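Long-range contact in putative NAD(P)H-flavin oxidoreductase (Streptococcus pyogenes serotype M1, PDB 2HAY), which binds flavin mononucleotide and, as a member of the nitroreductase family, probably catalyses NAD(P)H-dependent reduction reactions: residues L16-I30 / S199-R213. Sequence-based numbering, arbitrary orientation.
With FMN (flavin mononucleotide), chain I; SO4 (sulfate ion), chain H.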
loop_
_atom_site.group_PDB
_atom_site.type_symbol
_atom_site.label_atom_id
_atom_site.label_comp_id
_atom_site.label_asym_id
_atom_site.label_seq_id
_atom_site.Cartn_x
_atom_site.Cartn_y
_atom_site.Cartn_z
ATOM N N LEU B 16 -5.592 13.288 -8.599
ATOM C CA LEU B 16 -4.148 13.055 -8.445
ATOM C C LEU B 16 -3.400 14.343 -8.124
ATOM O O LEU B 16 -2.479 14.334 -7.326
ATOM C CB LEU B 16 -3.555 12.413 -9.709
ATOM C CG LEU B 16 -4.009 10.996 -10.042
ATOM C CD1 LEU B 16 -3.378 10.553 -11.352
ATOM C CD2 LEU B 16 -3.625 10.096 -8.916
ATOM N N HIS B 17 -3.798 15.450 -8.740
ATOM C CA HIS B 17 -3.136 16.704 -8.469
ATOM C C HIS B 17 -3.700 17.462 -7.262
ATOM O O HIS B 17 -2.981 18.238 -6.639
ATOM C CB HIS B 17 -3.039 17.533 -9.743
ATOM C CG HIS B 17 -2.133 16.914 -10.773
ATOM N ND1 HIS B 17 -0.825 17.316 -10.958
ATOM C CD2 HIS B 17 -2.338 15.894 -11.646
ATOM C CE1 HIS B 17 -0.271 16.586 -11.914
ATOM N NE2 HIS B 17 -1.168 15.714 -12.344
ATOM N N PHE B 18 -4.960 17.197 -6.906
ATOM C CA PHE B 18 -5.562 17.695 -5.660
ATOM C C PHE B 18 -4.893 17.134 -4.392
ATOM O O PHE B 18 -4.558 17.905 -3.468
ATOM C CB PHE B 18 -7.070 17.417 -5.612
ATOM C CG PHE B 18 -7.742 17.883 -4.333
ATOM C CD1 PHE B 18 -8.155 16.963 -3.380
ATOM C CD2 PHE B 18 -7.953 19.248 -4.086
ATOM C CE1 PHE B 18 -8.773 17.369 -2.213
ATOM C CE2 PHE B 18 -8.572 19.672 -2.903
ATOM C CZ PHE B 18 -8.981 18.735 -1.966
ATOM N N ARG B 19 -4.737 15.809 -4.327
ATOM C CA ARG B 19 -4.155 15.161 -3.138
ATOM C C ARG B 19 -2.776 15.700 -2.804
ATOM O O ARG B 19 -1.858 15.664 -3.622
ATOM C CB ARG B 19 -4.057 13.646 -3.287
ATOM C CG ARG B 19 -3.835 12.936 -1.912
ATOM C CD ARG B 19 -3.006 11.669 -1.980
ATOM N NE ARG B 19 -1.768 11.893 -2.712
ATOM C CZ ARG B 19 -0.686 12.491 -2.214
ATOM N NH1 ARG B 19 -0.679 12.919 -0.951
ATOM N NH2 ARG B 19 0.389 12.675 -2.989
ATOM N N THR B 20 -2.648 16.226 -1.598
ATOM C CA THR B 20 -1.364 16.642 -1.059
ATOM C C THR B 20 -1.397 16.280 0.419
ATOM O O THR B 20 -2.480 16.050 0.970
ATOM C CB THR B 20 -1.137 18.131 -1.307
ATOM O OG1 THR B 20 0.176 18.505 -0.865
ATOM C CG2 THR B 20 -2.186 18.984 -0.608
ATOM N N ALA B 21 -0.233 16.163 1.050
ATOM C CA ALA B 21 -0.203 15.727 2.446
ATOM C C ALA B 21 -0.520 16.940 3.314
ATOM O O ALA B 21 0.270 17.875 3.416
ATOM C CB ALA B 21 1.154 15.054 2.823
ATOM N N VAL B 22 -1.715 16.945 3.887
ATOM C CA VAL B 22 -2.235 18.136 4.550
ATOM C C VAL B 22 -2.019 18.029 6.071
ATOM O O VAL B 22 -2.455 17.069 6.702
ATOM C CB VAL B 22 -3.734 18.391 4.177
ATOM C CG1 VAL B 22 -4.338 19.467 5.048
ATOM C CG2 VAL B 22 -3.878 18.758 2.675
ATOM N N ARG B 23 -1.329 19.007 6.641
ATOM C CA ARG B 23 -1.047 18.999 8.084
ATOM C C ARG B 23 -2.077 19.736 8.919
ATOM O O ARG B 23 -2.406 19.296 10.027
ATOM C CB ARG B 23 0.346 19.549 8.385
ATOM C CG ARG B 23 1.484 18.739 7.737
ATOM C CD ARG B 23 2.882 19.243 8.159
ATOM N NE ARG B 23 2.870 20.664 8.540
ATOM C CZ ARG B 23 3.034 21.118 9.786
ATOM N NH1 ARG B 23 2.984 22.435 10.020
ATOM N NH2 ARG B 23 3.256 20.267 10.794
ATOM N N VAL B 24 -2.583 20.851 8.399
ATOM C CA VAL B 24 -3.531 21.683 9.139
ATOM C C VAL B 24 -4.896 21.750 8.447
ATOM O O VAL B 24 -5.000 22.139 7.273
ATOM C CB VAL B 24 -2.984 23.103 9.385
ATOM C CG1 VAL B 24 -3.896 23.853 10.348
ATOM C CG2 VAL B 24 -1.565 23.038 9.942
ATOM N N TYR B 25 -5.927 21.349 9.193
ATOM C CA TYR B 25 -7.291 21.273 8.684
ATOM C C TYR B 25 -8.143 22.339 9.338
ATOM O O TYR B 25 -7.852 22.795 10.449
ATOM C CB TYR B 25 -7.911 19.896 8.960
ATOM C CG TYR B 25 -7.100 18.752 8.398
ATOM C CD1 TYR B 25 -6.053 18.189 9.128
ATOM C CD2 TYR B 25 -7.349 18.265 7.109
ATOM C CE1 TYR B 25 -5.290 17.132 8.595
ATOM C CE2 TYR B 25 -6.609 17.229 6.583
ATOM C CZ TYR B 25 -5.574 16.679 7.328
ATOM O OH TYR B 25 -4.831 15.676 6.795
ATOM N N LYS B 26 -9.198 22.736 8.639
ATOM C CA LYS B 26 -10.203 23.563 9.257
ATOM C C LYS B 26 -11.186 22.714 10.054
ATOM O O LYS B 26 -11.057 21.493 10.119
ATOM C CB LYS B 26 -10.890 24.483 8.251
ATOM C CG LYS B 26 -11.472 23.866 7.056
ATOM C CD LYS B 26 -11.543 24.945 6.008
ATOM C CE LYS B 26 -12.676 24.707 5.028
ATOM N NZ LYS B 26 -12.870 25.874 4.099
ATOM N N GLU B 27 -12.142 23.387 10.685
ATOM C CA GLU B 27 -13.014 22.770 11.664
ATOM C C GLU B 27 -14.129 21.913 11.056
ATOM O O GLU B 27 -14.676 21.036 11.721
ATOM C CB GLU B 27 -13.578 23.841 12.596
ATOM C CG GLU B 27 -13.791 23.340 14.003
ATOM C CD GLU B 27 -13.962 24.454 15.022
ATOM O OE1 GLU B 27 -14.151 24.120 16.204
ATOM O OE2 GLU B 27 -13.913 25.655 14.658
ATOM N N GLU B 28 -14.436 22.258 9.806
ATOM C CA GLU B 28 -15.382 21.562 8.937
ATOM C C GLU B 28 -15.202 20.032 8.920
ATOM O O GLU B 28 -14.140 19.488 8.571
ATOM C CB GLU B 28 -15.342 22.150 7.512
ATOM C CG GLU B 28 -16.271 23.381 7.283
ATOM C CD GLU B 28 -15.723 24.741 7.791
ATOM O OE1 GLU B 28 -16.009 25.772 7.131
ATOM O OE2 GLU B 28 -15.045 24.808 8.844
ATOM N N LYS B 29 -16.284 19.349 9.291
ATOM C CA LYS B 29 -16.295 17.898 9.438
ATOM C C LYS B 29 -16.768 17.153 8.195
ATOM O O LYS B 29 -17.520 17.693 7.378
ATOM C CB LYS B 29 -17.148 17.477 10.643
ATOM C CG LYS B 29 -16.630 17.976 11.982
ATOM C CD LYS B 29 -17.522 19.055 12.567
ATOM C CE LYS B 29 -18.683 18.443 13.358
ATOM N NZ LYS B 29 -19.147 19.333 14.441
ATOM N N ILE B 30 -16.326 15.902 8.074
ATOM C CA ILE B 30 -16.696 15.042 6.947
ATOM C C ILE B 30 -18.067 14.450 7.245
ATOM O O ILE B 30 -18.342 14.102 8.377
ATOM C CB ILE B 30 -15.637 13.915 6.777
ATOM C CG1 ILE B 30 -14.311 14.499 6.291
ATOM C CG2 ILE B 30 -16.132 12.761 5.860
ATOM C CD1 ILE B 30 -13.131 13.656 6.710
ATOM N N SER B 199 -4.967 10.983 8.750
ATOM C CA SER B 199 -5.892 12.078 9.073
ATOM C C SER B 199 -6.719 12.451 7.851
ATOM O O SER B 199 -6.244 12.365 6.733
ATOM C CB SER B 199 -5.149 13.309 9.595
ATOM O OG SER B 199 -4.137 13.689 8.691
ATOM N N LEU B 200 -7.964 12.851 8.080
ATOM C CA LEU B 200 -8.842 13.279 7.008
ATOM C C LEU B 200 -9.565 14.583 7.414
ATOM O O LEU B 200 -9.798 14.830 8.604
ATOM C CB LEU B 200 -9.839 12.174 6.644
ATOM C CG LEU B 200 -9.266 10.773 6.452
ATOM C CD1 LEU B 200 -9.459 9.954 7.753
ATOM C CD2 LEU B 200 -9.936 10.074 5.310
ATOM N N GLY B 201 -9.887 15.409 6.420
ATOM C CA GLY B 201 -10.562 16.696 6.670
ATOM C C GLY B 201 -10.479 17.597 5.462
ATOM O O GLY B 201 -10.302 17.135 4.359
ATOM N N TYR B 202 -10.613 18.893 5.672
ATOM C CA TYR B 202 -10.518 19.865 4.602
ATOM C C TYR B 202 -9.394 20.811 4.932
ATOM O O TYR B 202 -9.320 21.331 6.049
ATOM C CB TYR B 202 -11.850 20.600 4.414
ATOM C CG TYR B 202 -12.952 19.624 4.134
ATOM C CD1 TYR B 202 -13.815 19.182 5.155
ATOM C CD2 TYR B 202 -13.100 19.080 2.852
ATOM C CE1 TYR B 202 -14.824 18.239 4.875
ATOM C CE2 TYR B 202 -14.090 18.159 2.563
ATOM C CZ TYR B 202 -14.946 17.734 3.566
ATOM O OH TYR B 202 -15.909 16.802 3.215
ATOM N N ARG B 203 -8.514 21.025 3.953
ATOM C CA ARG B 203 -7.357 21.861 4.175
ATOM C C ARG B 203 -7.808 23.254 4.631
ATOM O O ARG B 203 -8.795 23.794 4.129
ATOM C CB ARG B 203 -6.509 21.951 2.911
ATOM C CG ARG B 203 -7.149 22.786 1.792
ATOM C CD ARG B 203 -6.329 22.728 0.532
ATOM N NE ARG B 203 -6.236 21.358 0.039
ATOM C CZ ARG B 203 -5.578 20.986 -1.053
ATOM N NH1 ARG B 203 -4.940 21.888 -1.777
ATOM N NH2 ARG B 203 -5.563 19.707 -1.421
ATOM N N LEU B 204 -7.082 23.807 5.596
ATOM C CA LEU B 204 -7.236 25.201 5.983
ATOM C C LEU B 204 -6.966 26.095 4.771
ATOM O O LEU B 204 -7.757 26.987 4.473
ATOM C CB LEU B 204 -6.277 25.520 7.133
ATOM C CG LEU B 204 -6.421 26.824 7.912
ATOM C CD1 LEU B 204 -7.816 26.968 8.527
ATOM C CD2 LEU B 204 -5.331 26.893 8.983
ATOM N N ARG B 205 -5.853 25.840 4.077
ATOM C CA ARG B 205 -5.519 26.507 2.808
ATOM C C ARG B 205 -4.582 25.644 1.939
ATOM O O ARG B 205 -4.016 24.659 2.425
ATOM C CB ARG B 205 -4.908 27.897 3.066
ATOM C CG ARG B 205 -3.383 27.952 3.270
ATOM C CD ARG B 205 -2.947 27.502 4.649
ATOM N NE ARG B 205 -1.675 28.117 5.043
ATOM C CZ ARG B 205 -0.466 27.658 4.703
ATOM N NH1 ARG B 205 -0.334 26.571 3.940
ATOM N NH2 ARG B 205 0.619 28.295 5.131
ATOM N N ASP B 206 -4.422 26.010 0.662
ATOM C CA ASP B 206 -3.481 25.313 -0.228
ATOM C C ASP B 206 -2.040 25.620 0.228
ATOM O O ASP B 206 -1.801 26.655 0.849
ATOM C CB ASP B 206 -3.677 25.752 -1.692
ATOM C CG ASP B 206 -5.131 25.609 -2.191
ATOM O OD1 ASP B 206 -5.716 24.509 -2.149
ATOM O OD2 ASP B 206 -5.693 26.617 -2.667
ATOM N N PRO B 207 -1.191 24.660 -0.017
ATOM C CA PRO B 207 0.180 24.674 0.430
ATOM C C PRO B 207 0.832 25.760 -0.294
ATOM O O PRO B 207 0.359 26.149 -1.337
ATOM C CB PRO B 207 0.706 23.349 -0.097
ATOM C CG PRO B 207 -0.156 23.013 -1.159
ATOM C CD PRO B 207 -1.482 23.443 -0.764
ATOM N N LYS B 208 1.903 26.251 0.275
ATOM C CA LYS B 208 2.758 27.211 -0.368
ATOM C C LYS B 208 3.631 26.507 -1.380
ATOM O O LYS B 208 3.636 26.845 -2.546
ATOM C CB LYS B 208 3.660 27.827 0.690
ATOM C CG LYS B 208 3.139 29.110 1.279
ATOM C CD LYS B 208 3.167 29.056 2.782
ATOM C CE LYS B 208 2.895 30.394 3.367
ATOM N NZ LYS B 208 2.308 30.245 4.714
ATOM N N HIS B 209 4.383 25.525 -0.905
ATOM C CA HIS B 209 5.372 24.800 -1.712
ATOM C C HIS B 209 4.704 23.686 -2.520
ATOM O O HIS B 209 4.359 22.637 -1.961
ATOM C CB HIS B 209 6.502 24.229 -0.833
ATOM C CG HIS B 209 7.101 25.227 0.109
ATOM N ND1 HIS B 209 7.604 26.442 -0.310
ATOM C CD2 HIS B 209 7.284 25.188 1.453
ATOM C CE1 HIS B 209 8.061 27.112 0.734
ATOM N NE2 HIS B 209 7.878 26.373 1.816
ATOM N N ALA B 210 4.537 23.918 -3.826
ATOM C CA ALA B 210 3.967 22.926 -4.748
ATOM C C ALA B 210 4.617 21.522 -4.663
ATOM O O ALA B 210 5.792 21.365 -4.302
ATOM C CB ALA B 210 3.971 23.451 -6.203
ATOM N N GLN B 211 3.813 20.516 -4.978
ATOM C CA GLN B 211 4.215 19.107 -4.975
ATOM C C GLN B 211 5.555 18.827 -5.684
ATOM O O GLN B 211 5.763 19.241 -6.828
ATOM C CB GLN B 211 3.077 18.304 -5.603
ATOM C CG GLN B 211 3.435 16.944 -6.161
ATOM C CD GLN B 211 2.210 16.098 -6.325
ATOM O OE1 GLN B 211 1.758 15.448 -5.370
ATOM N NE2 GLN B 211 1.626 16.128 -7.521
ATOM N N VAL B 212 6.457 18.138 -4.995
ATOM C CA VAL B 212 7.722 17.711 -5.578
ATOM C C VAL B 212 7.814 16.183 -5.757
ATOM O O VAL B 212 7.490 15.403 -4.840
ATOM C CB VAL B 212 8.938 18.249 -4.786
ATOM C CG1 VAL B 212 10.189 17.399 -5.035
ATOM C CG2 VAL B 212 9.208 19.701 -5.152
ATOM N N ARG B 213 8.257 15.778 -6.953
ATOM C CA ARG B 213 8.512 14.382 -7.274
ATOM C C ARG B 213 9.828 14.281 -8.025
ATOM O O ARG B 213 10.302 15.282 -8.560
ATOM C CB ARG B 213 7.353 13.781 -8.084
ATOM C CG ARG B 213 6.048 13.535 -7.301
ATOM C CD ARG B 213 6.167 12.416 -6.260
ATOM N NE ARG B 213 4.901 12.159 -5.555
ATOM C CZ ARG B 213 4.399 12.940 -4.593
ATOM N NH1 ARG B 213 5.059 14.022 -4.173
ATOM N NH2 ARG B 213 3.235 12.635 -4.025
HETATM N N1 FMN I . 3.756 13.770 6.561
HETATM C C2 FMN I . 3.918 14.277 7.860
HETATM O O2 FMN I . 3.929 15.513 8.075
HETATM N N3 FMN I . 4.057 13.389 8.934
HETATM C C4 FMN I . 4.073 12.009 8.751
HETATM O O4 FMN I . 4.354 11.222 9.664
HETATM C C4A FMN I . 3.926 11.491 7.462
HETATM N N5 FMN I . 3.940 10.106 7.297
HETATM C C5A FMN I . 3.783 9.548 6.031
HETATM C C6 FMN I . 3.777 8.158 5.895
HETATM C C7 FMN I . 3.622 7.585 4.639
HETATM C C7M FMN I . 3.374 6.103 4.560
HETATM C C8 FMN I . 3.468 8.407 3.502
HETATM C C8M FMN I . 2.893 7.831 2.246
HETATM C C9 FMN I . 3.474 9.806 3.642
HETATM C C9A FMN I . 3.627 10.390 4.918
HETATM N N10 FMN I . 3.614 11.796 5.101
HETATM C C10 FMN I . 3.763 12.364 6.368
HETATM C "C1'" FMN I . 3.423 12.713 3.952
HETATM C "C2'" FMN I . 4.706 12.805 3.112
HETATM O "O2'" FMN I . 5.606 13.764 3.648
HETATM C "C3'" FMN I . 4.331 13.194 1.676
HETATM O "O3'" FMN I . 3.433 12.250 1.140
HETATM C "C4'" FMN I . 5.510 13.349 0.722
HETATM O "O4'" FMN I . 6.392 14.310 1.278
HETATM C "C5'" FMN I . 5.020 13.759 -0.682
HETATM O "O5'" FMN I . 4.289 14.993 -0.705
HETATM P P FMN I . 2.730 15.104 -1.115
HETATM O O1P FMN I . 2.183 16.402 -0.593
HETATM O O2P FMN I . 1.965 13.922 -0.579
HETATM O O3P FMN I . 2.502 15.074 -2.581
HETATM S S SO4 H . 2.833 24.368 3.342
HETATM O O1 SO4 H . 2.864 23.296 4.340
HETATM O O2 SO4 H . 3.494 25.547 3.894
HETATM O O3 SO4 H . 3.536 23.954 2.125
HETATM O O4 SO4 H . 1.446 24.698 3.021
HETATM O O HOH W 1 -3.594 20.725 -4.046
HETATM O O HOH W 2 -3.417 23.880 5.460
HETATM O O HOH W 3 -11.658 19.481 8.383
#
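Arg19 and Arg213 converge on the FMN phosphate in this nitroreductase-fold protein, where the loop after helix 6-18 meets the chain leaving strand 192-201. Arg19 brings the edge of its guanidinium to the phosphate, NH1 lying 2.9 Å from FMN O2P, while Arg213 NH2 reaches FMN O3P at 2.9 Å. Arg19 NH2 and Arg213 NH2 lie 3.0 Å apart; as two donors they do not bond each other, but both donate to FMN O3P and to Leu44 O of the second subunit. Thr20 OG1 and Ala21 N hold FMN O1P.

The cation-pi stack is built by Arg203. Its guanidinium lies nearly flat on the Phe18 ring, planes 14° apart, and Thr20 CG2 covers the opposite face. Phe18 has CG anti to its backbone N (chi1 179°), which lays the ring beside its own carbonyl; Arg203 NH2 can therefore sit over the ring and also bond Phe18 O at 2.9 Å, in the guanidinium plane. Asp165 and Asp206 form salt bridges with the same guanidinium.

Backbone bonds join the segments around a single bridge between Tyr25 and Arg203: Lys26 N meets Tyr202 O nearly head-on at 2.9 Å, and Leu204 N donates to Val24 O.

Apolar contacts flank this bridge. Val24 CG1 lies alongside Leu204 CD2, and Ile30 CD1 meets Leu200 CB at 3.6 Å. The Tyr25 ring packs against the Gly201 backbone, CD2 3.6 Å from Gly201 C.

One hydroxyl pair adds a buried polar link: Tyr25 OH and Ser199 OG share a hydrogen bond of 2.8 Å, in which either could be the donor.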